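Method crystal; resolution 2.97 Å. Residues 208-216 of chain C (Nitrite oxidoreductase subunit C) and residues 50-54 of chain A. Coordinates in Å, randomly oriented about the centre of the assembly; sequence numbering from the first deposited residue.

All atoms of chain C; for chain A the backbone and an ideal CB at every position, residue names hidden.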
ATOM      1  N   VAL C 208      11.457  17.073  19.243  1.00 19.01           N
ATOM      2  CA  VAL C 208      12.144  15.789  19.154  1.00 18.23           C
ATOM      3  C   VAL C 208      12.602  15.514  17.727  1.00 24.84           C
ATOM      4  O   VAL C 208      13.747  15.107  17.492  1.00 27.63           O
ATOM      5  CB  VAL C 208      11.242  14.661  19.689  1.00 21.19           C
ATOM      6  CG1 VAL C 208      11.847  13.301  19.381  1.00 25.28           C
ATOM      7  CG2 VAL C 208      11.032  14.826  21.184  1.00 26.28           C
ATOM      8  N   ILE C 209      11.718  15.731  16.750  1.00 27.82           N
ATOM      9  CA  ILE C 209      12.019  15.343  15.374  1.00 24.56           C
ATOM     10  C   ILE C 209      13.164  16.176  14.813  1.00 21.77           C
ATOM     11  O   ILE C 209      14.065  15.649  14.149  1.00 26.31           O
ATOM     12  CB  ILE C 209      10.757  15.457  14.499  1.00 24.25           C
ATOM     13  CG1 ILE C 209       9.696  14.455  14.960  1.00 19.86           C
ATOM     14  CG2 ILE C 209      11.101  15.235  13.034  1.00 25.50           C
ATOM     15  CD1 ILE C 209      10.144  13.014  14.882  1.00 20.54           C
ATOM     16  N   GLN C 210      13.159  17.483  15.072  1.00 26.08           N
ATOM     17  CA  GLN C 210      14.213  18.365  14.594  1.00 27.31           C
ATOM     18  C   GLN C 210      15.271  18.638  15.657  1.00 23.13           C
ATOM     19  O   GLN C 210      15.974  19.651  15.579  1.00 26.10           O
ATOM     20  CB  GLN C 210      13.616  19.673  14.073  1.00 30.41           C
ATOM     21  CG  GLN C 210      12.742  19.479  12.841  1.00 27.47           C
ATOM     22  CD  GLN C 210      12.354  20.784  12.178  1.00 39.34           C
ATOM     23  OE1 GLN C 210      12.793  21.858  12.587  1.00 46.82           O
ATOM     24  NE2 GLN C 210      11.524  20.697  11.143  1.00 44.71           N
ATOM     25  N   SER C 211      15.395  17.758  16.646  1.00 23.71           N
ATOM     26  CA  SER C 211      16.529  17.804  17.555  1.00 23.68           C
ATOM     27  C   SER C 211      17.802  17.390  16.821  1.00 25.83           C
ATOM     28  O   SER C 211      17.764  16.714  15.788  1.00 33.24           O
ATOM     29  CB  SER C 211      16.290  16.901  18.764  1.00 23.39           C
ATOM     30  OG  SER C 211      16.196  15.542  18.378  1.00 25.41           O
ATOM     31  N   ALA C 212      18.944  17.810  17.371  1.00 23.23           N
ATOM     32  CA  ALA C 212      20.224  17.536  16.723  1.00 24.97           C
ATOM     33  C   ALA C 212      20.456  16.037  16.549  1.00 24.17           C
ATOM     34  O   ALA C 212      20.926  15.596  15.494  1.00 27.27           O
ATOM     35  CB  ALA C 212      21.363  18.167  17.523  1.00 22.46           C
ATOM     36  N   ALA C 213      20.059  15.246  17.520  1.00 22.93           N
ATOM     37  CA  ALA C 213      20.216  13.787  17.421  1.00 24.94           C
ATOM     38  C   ALA C 213      19.367  13.234  16.292  1.00 25.74           C
ATOM     39  O   ALA C 213      19.801  12.349  15.620  1.00 32.43           O
ATOM     40  CB  ALA C 213      19.781  13.172  18.713  1.00 33.58           C
ATOM     41  N   GLU C 214      18.156  13.731  16.143  1.00 26.70           N
ATOM     42  CA  GLU C 214      17.251  13.174  15.122  1.00 26.72           C
ATOM     43  C   GLU C 214      17.523  13.803  13.773  1.00 30.33           C
ATOM     44  O   GLU C 214      17.085  13.251  12.788  1.00 27.72           O
ATOM     45  CB  GLU C 214      15.818  13.315  15.584  1.00 21.75           C
ATOM     46  CG  GLU C 214      15.563  12.477  16.793  1.00 26.67           C
ATOM     47  CD  GLU C 214      15.613  11.021  16.452  1.00 28.54           C
ATOM     48  OE1 GLU C 214      15.080  10.670  15.464  1.00 32.24           O
ATOM     49  OE2 GLU C 214      16.192  10.283  17.167  1.00 31.93           O
ATOM     50  N   LEU C 215      18.207  14.932  13.747  1.00 28.83           N
ATOM     51  CA  LEU C 215      18.504  15.491  12.417  1.00 24.88           C
ATOM     52  C   LEU C 215      19.512  14.564  11.738  1.00 28.04           C
ATOM     53  O   LEU C 215      19.305  14.245  10.581  1.00 29.09           O
ATOM     54  CB  LEU C 215      19.020  16.913  12.612  1.00 24.94           C
ATOM     55  CG  LEU C 215      17.941  17.985  12.681  1.00 23.27           C
ATOM     56  CD1 LEU C 215      18.491  19.290  13.182  1.00 16.77           C
ATOM     57  CD2 LEU C 215      17.298  18.186  11.333  1.00 26.40           C
ATOM     58  N   SER C 216      20.524  14.143  12.495  1.00 27.84           N
ATOM     59  CA  SER C 216      21.622  13.189  12.180  1.00 25.17           C
ATOM     60  C   SER C 216      22.667  13.783  11.244  1.00 30.25           C
ATOM     61  O   SER C 216      22.753  14.977  11.156  1.00 31.51           O
ATOM     62  CB  SER C 216      21.124  11.881  11.690  1.00 27.00           C
ATOM     63  OG  SER C 216      21.872  10.827  12.216  1.00 26.03           O
TER
ATOM     64  N   UNK A  50      15.730   8.219   7.153  1.00 18.65           N
ATOM     65  CA  UNK A  50      15.652   9.241   6.116  1.00 25.53           C
ATOM     66  C   UNK A  50      14.335  10.006   6.180  1.00 28.56           C
ATOM     67  O   UNK A  50      13.750  10.354   5.152  1.00 31.63           O
ATOM     68  CB  UNK A  50      15.820   8.605   4.735  1.00 25.53           C
ATOM     69  N   UNK A  51      13.866  10.304   7.389  1.00 28.69           N
ATOM     70  CA  UNK A  51      12.539  10.871   7.589  1.00 27.38           C
ATOM     71  C   UNK A  51      12.552  12.382   7.786  1.00 25.38           C
ATOM     72  O   UNK A  51      11.481  12.980   7.931  1.00 25.88           O
ATOM     73  CB  UNK A  51      11.874  10.207   8.796  1.00 27.38           C
ATOM     74  N   UNK A  52      13.722  13.012   7.790  1.00 24.95           N
ATOM     75  CA  UNK A  52      13.865  14.393   8.215  1.00 28.54           C
ATOM     76  C   UNK A  52      14.223  15.290   7.028  1.00 25.43           C
ATOM     77  O   UNK A  52      14.220  14.860   5.868  1.00 26.18           O
ATOM     78  CB  UNK A  52      14.928  14.505   9.310  1.00 28.54           C
ATOM     79  N   UNK A  53      14.525  16.552   7.331  1.00 20.81           N
ATOM     80  CA  UNK A  53      14.768  17.553   6.300  1.00 26.89           C
ATOM     81  C   UNK A  53      15.992  17.208   5.460  1.00 25.22           C
ATOM     82  O   UNK A  53      16.987  16.681   5.963  1.00 21.86           O
ATOM     83  CB  UNK A  53      14.943  18.934   6.936  1.00 26.89           C
ATOM     84  N   UNK A  54      15.908  17.515   4.165  1.00 25.44           N
ATOM     85  CA  UNK A  54      16.973  17.240   3.225  1.00 22.16           C
ATOM     86  C   UNK A  54      16.995  15.847   2.639  1.00 23.15           C
ATOM     87  O   UNK A  54      17.717  15.619   1.660  1.00 25.23           O
ATOM     88  CB  UNK A  54      18.316  17.501   3.910  1.00 22.16           C
TER

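Chain C presents a helix end, a turn and a second short helix. C:Ser211 caps the second: its OG accepts a weak bond from C:Glu214 N at 3.5 Å and donates to C:Val208 O at 2.6 Å. Facing chain A are two backbone carbonyls, C:Ile209 O and C:Glu214 O, fringed by the side chains of C:Ile209, C:Gln210, C:Glu214 and C:Leu215.

Nothing of chain C lies within 5.5 Å of the ideal CB at position 50, so many residues would pass. The deposited residue is A:Thr50, which does not touch this stretch.

Position 51 also has an ideal CB with no chain C atom within 5.5 Å, and its CA-to-CB bond points sideways. A short side chain would therefore contribute little, whereas a long one could reach the methyls of C:Ile209 and the carboxylate of C:Glu214. That mixed offer admits a long aliphatic chain, an aromatic ring, or a basic group drawn to the acid. The deposited residue is A:Phe51. With chi1 in p, its ring comes nearer to chain C, and CE2 lies 3.8 Å from C:Ile209 CG2, an apolar contact. CZ sits 3.3 Å from C:Glu214 OE1. Both neighbours lie at the ring edge, near its plane, where the slightly positive ring hydrogens can face a carboxylate oxygen.

At position 52 the CA is 6.4 Å from that of C:Leu215, the closest CA approach between the stretches, and its CB points toward chain C. Around the ideal CB lie three carbonyl oxygens: C:Glu214 O at 4.3 Å, C:Leu215 O at 4.6 Å and C:Ile209 O at 5.0 Å. A compact donor is wanted; a hydroxyl one bond beyond CB would fall short of a good bond, an amide reaches and suits best, and a carboxylate would face oxygens with no proton to give. The deposited residue is A:Asn52. Its ND2 donates to C:Glu214 O at 3.2 Å and 157°, and to C:Ile209 O at 2.9 Å, a weak bond at 122°. One amide thus links the carbonyls of two helical segments. Its OD1 turns back to accept a weak bond from the backbone N of position 53 at 2.9 Å, while C:Leu215 CD2 packs 3.4 Å from ND2.

Position 53 points toward chain C, but the nearest atom to its ideal CB is C:Leu215 CD2 at 5.0 Å. Beyond lies the amide of C:Gln210. A long chain, apolar along its stem and polar at its tip, suits this; lysine, arginine or glutamine would do. The deposited A:Lys53 lays CE 4.2 Å from C:Leu215 CD2 and brings NZ to 3.7 Å from C:Gln210 OE1, a polar approach too long to call a bond.

Position 54 is decided by its own backbone. At phi 84° and psi -13°, a CB would be jammed against the preceding carbonyl oxygen, so glycine is called for, and A:Gly54 is deposited.

Chain A, residues 50-54: TFNKG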
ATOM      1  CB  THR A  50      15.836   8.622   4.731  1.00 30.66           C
ATOM      2  OG1 THR A  50      14.576   8.134   4.255  1.00 28.14           O
ATOM      3  CG2 THR A  50      16.827   7.468   4.784  1.00 31.09           C
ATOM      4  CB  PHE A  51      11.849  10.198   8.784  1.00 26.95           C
ATOM      5  CG  PHE A  51      12.467  10.527  10.114  1.00 26.41           C
ATOM      6  CD1 PHE A  51      13.556   9.812  10.586  1.00 18.60           C
ATOM      7  CD2 PHE A  51      11.943  11.540  10.903  1.00 28.81           C
ATOM      8  CE1 PHE A  51      14.120  10.110  11.812  1.00 19.36           C
ATOM      9  CE2 PHE A  51      12.504  11.843  12.128  1.00 33.73           C
ATOM     10  CZ  PHE A  51      13.593  11.127  12.584  1.00 29.22           C
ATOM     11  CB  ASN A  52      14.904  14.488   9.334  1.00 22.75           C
ATOM     12  CG  ASN A  52      14.567  15.557  10.353  1.00 23.69           C
ATOM     13  OD1 ASN A  52      13.709  16.408  10.119  1.00 28.84           O
ATOM     14  ND2 ASN A  52      15.239  15.513  11.497  1.00 21.81           N
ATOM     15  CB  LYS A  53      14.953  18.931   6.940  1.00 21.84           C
ATOM     16  CG  LYS A  53      13.730  19.450   7.679  1.00 23.51           C
ATOM     17  CD  LYS A  53      13.922  20.895   8.108  1.00 18.15           C
ATOM     18  CE  LYS A  53      14.969  21.010   9.205  1.00 29.25           C
ATOM     19  NZ  LYS A  53      15.113  22.409   9.694  1.00 33.50           N
TER
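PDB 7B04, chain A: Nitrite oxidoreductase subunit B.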